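Local coordinates for protein proline dehydrogenase (Bradyrhizobium japonicum USDA 110, PDB 3HAZ) that probably oxidises proline to glutamate in two steps, pairing an FAD-dependent proline dehydrogenase with an NAD-dependent L-glutamate gamma-semialdehyde dehydrogenase in one chain, at residues A[267-271]-A[300-306]. Residues are numbered along the deposited sequence; the frame is centred on the assembly and turned at random.
Sequences AQRAK and DPSLKGW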
loop_
_atom_site.group_PDB
_atom_site.type_symbol
_atom_site.label_atom_id
_atom_site.label_comp_id
_atom_site.label_asym_id
_atom_site.label_seq_id
_atom_site.Cartn_x
_atom_site.Cartn_y
_atom_site.Cartn_z
ATOM N N ALA A 267 45.532 -29.625 36.897
ATOM C CA ALA A 267 44.743 -29.446 38.118
ATOM C C ALA A 267 45.575 -29.735 39.372
ATOM O O ALA A 267 45.470 -29.030 40.374
ATOM C CB ALA A 267 43.509 -30.347 38.091
ATOM N N GLN A 268 46.395 -30.779 39.305
ATOM C CA GLN A 268 47.270 -31.147 40.409
ATOM C C GLN A 268 48.280 -30.035 40.698
ATOM O O GLN A 268 48.573 -29.731 41.852
ATOM C CB GLN A 268 47.996 -32.455 40.102
ATOM C CG GLN A 268 47.077 -33.676 39.928
ATOM C CD GLN A 268 47.851 -34.930 39.544
ATOM O OE1 GLN A 268 48.986 -34.847 39.063
ATOM N NE2 GLN A 268 47.249 -36.099 39.763
ATOM N N ARG A 269 48.801 -29.425 39.643
ATOM C CA ARG A 269 49.763 -28.346 39.793
ATOM C C ARG A 269 49.106 -27.129 40.427
ATOM O O ARG A 269 49.730 -26.423 41.220
ATOM C CB ARG A 269 50.362 -27.978 38.439
ATOM C CG ARG A 269 51.392 -28.982 37.932
ATOM C CD ARG A 269 51.550 -28.868 36.426
ATOM N NE ARG A 269 52.562 -29.780 35.911
ATOM C CZ ARG A 269 53.854 -29.487 35.833
ATOM N NH1 ARG A 269 54.297 -28.306 36.247
ATOM N NH2 ARG A 269 54.703 -30.378 35.346
ATOM N N ALA A 270 47.848 -26.883 40.059
ATOM C CA ALA A 270 47.074 -25.789 40.629
ATOM C C ALA A 270 46.743 -26.090 42.092
ATOM O O ALA A 270 46.836 -25.221 42.955
ATOM C CB ALA A 270 45.793 -25.579 39.823
ATOM N N LYS A 271 46.353 -27.332 42.357
ATOM C CA LYS A 271 46.047 -27.764 43.713
ATOM C C LYS A 271 47.235 -27.528 44.645
ATOM O O LYS A 271 47.065 -27.054 45.766
ATOM C CB LYS A 271 45.647 -29.244 43.729
ATOM C CG LYS A 271 45.604 -29.851 45.131
ATOM C CD LYS A 271 44.975 -31.238 45.110
ATOM C CE LYS A 271 44.924 -31.858 46.497
ATOM N NZ LYS A 271 46.230 -32.441 46.905
ATOM N N ASP A 300 39.460 -38.211 39.938
ATOM C CA ASP A 300 40.768 -38.682 40.382
ATOM C C ASP A 300 41.036 -38.337 41.847
ATOM O O ASP A 300 40.958 -37.177 42.243
ATOM C CB ASP A 300 41.884 -38.133 39.495
ATOM C CG ASP A 300 43.216 -38.823 39.745
ATOM O OD1 ASP A 300 43.844 -38.548 40.785
ATOM O OD2 ASP A 300 43.636 -39.636 38.898
ATOM N N PRO A 301 41.366 -39.354 42.655
ATOM C CA PRO A 301 41.579 -39.205 44.101
ATOM C C PRO A 301 42.607 -38.130 44.440
ATOM O O PRO A 301 42.573 -37.589 45.543
ATOM C CB PRO A 301 42.108 -40.581 44.521
ATOM C CG PRO A 301 41.568 -41.521 43.485
ATOM C CD PRO A 301 41.547 -40.744 42.202
ATOM N N SER A 302 43.505 -37.834 43.505
ATOM C CA SER A 302 44.556 -36.844 43.732
ATOM C C SER A 302 44.001 -35.427 43.918
ATOM O O SER A 302 44.716 -34.533 44.370
ATOM C CB SER A 302 45.573 -36.855 42.585
ATOM O OG SER A 302 45.025 -36.274 41.409
ATOM N N LEU A 303 42.732 -35.223 43.575
ATOM C CA LEU A 303 42.131 -33.891 43.690
ATOM C C LEU A 303 41.332 -33.704 44.986
ATOM O O LEU A 303 40.745 -32.649 45.223
ATOM C CB LEU A 303 41.296 -33.554 42.450
ATOM C CG LEU A 303 42.107 -33.527 41.148
ATOM C CD1 LEU A 303 41.265 -33.067 39.957
ATOM C CD2 LEU A 303 43.342 -32.647 41.311
ATOM N N LYS A 304 41.336 -34.725 45.837
ATOM C CA LYS A 304 40.716 -34.615 47.155
ATOM C C LYS A 304 41.399 -33.535 47.992
ATOM O O LYS A 304 42.591 -33.258 47.820
ATOM C CB LYS A 304 40.805 -35.950 47.899
ATOM C CG LYS A 304 39.921 -37.055 47.345
ATOM C CD LYS A 304 40.258 -38.393 48.016
ATOM C CE LYS A 304 39.255 -39.478 47.647
ATOM N NZ LYS A 304 37.873 -39.134 48.096
ATOM N N GLY A 305 40.642 -32.934 48.904
ATOM C CA GLY A 305 41.193 -31.980 49.851
ATOM C C GLY A 305 41.585 -30.656 49.223
ATOM O O GLY A 305 42.506 -29.991 49.691
ATOM N N TRP A 306 40.885 -30.274 48.158
ATOM C CA TRP A 306 41.161 -29.018 47.465
ATOM C C TRP A 306 39.859 -28.456 46.919
ATOM O O TRP A 306 39.092 -29.173 46.270
ATOM C CB TRP A 306 42.182 -29.245 46.350
ATOM C CG TRP A 306 42.315 -28.120 45.354
ATOM C CD1 TRP A 306 42.614 -26.814 45.620
ATOM C CD2 TRP A 306 42.187 -28.219 43.928
ATOM N NE1 TRP A 306 42.670 -26.093 44.449
ATOM C CE2 TRP A 306 42.414 -26.932 43.398
ATOM C CE3 TRP A 306 41.898 -29.268 43.052
ATOM C CZ2 TRP A 306 42.357 -26.668 42.029
ATOM C CZ3 TRP A 306 41.848 -29.005 41.691
ATOM C CH2 TRP A 306 42.075 -27.716 41.194
#
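The broad indole of Trp306 slides beneath the last turns of helix 252-272 and fits a hollow on the helix bordered by Ala267, Ala270 and Lys271. Ala267 CB lies 4.2 Å from Trp306 CZ3 and Ala270 CB 4.2 Å from Trp306 CZ2, methyl contacts at the six-membered ring. One face of the indole is covered by Lys271 and the carbonyl oxygen of Ala267: Lys271 CA stands 3.7 Å from the centroid of the five-membered ring, 9° off its normal, a CH-pi contact, Lys271 CB is 3.6 Å from Trp306 CD2, and Ala267 O is 3.7 Å from Trp306 CH2. Trp306 NE1 is bound to the carbonyl of Leu275, just past the helix end. The second bump is Leu303: its CD2 tip reaches up between Ala267 CB, 4.0 Å away, and Gln268 CG, 4.1 Å away. The extended side chain of Lys271 runs along the loop backbone, with CD 3.4 Å from Ser302 O and CE 3.0 Å from Lys304 O. At the other end, Gln268 NE2 donates to Ser302 OG (2.8 Å), and that hydroxyl donates in turn to Asp300 OD1 (2.6 Å), which also accepts from Ser302 N (2.8 Å) in an Asx turn. The contact joins successive beta-alpha units, leading into parallel strands 276-279 and 309-314, at the rim of the proline dehydrogenase TIM-type barrel, on the side where its strands begin.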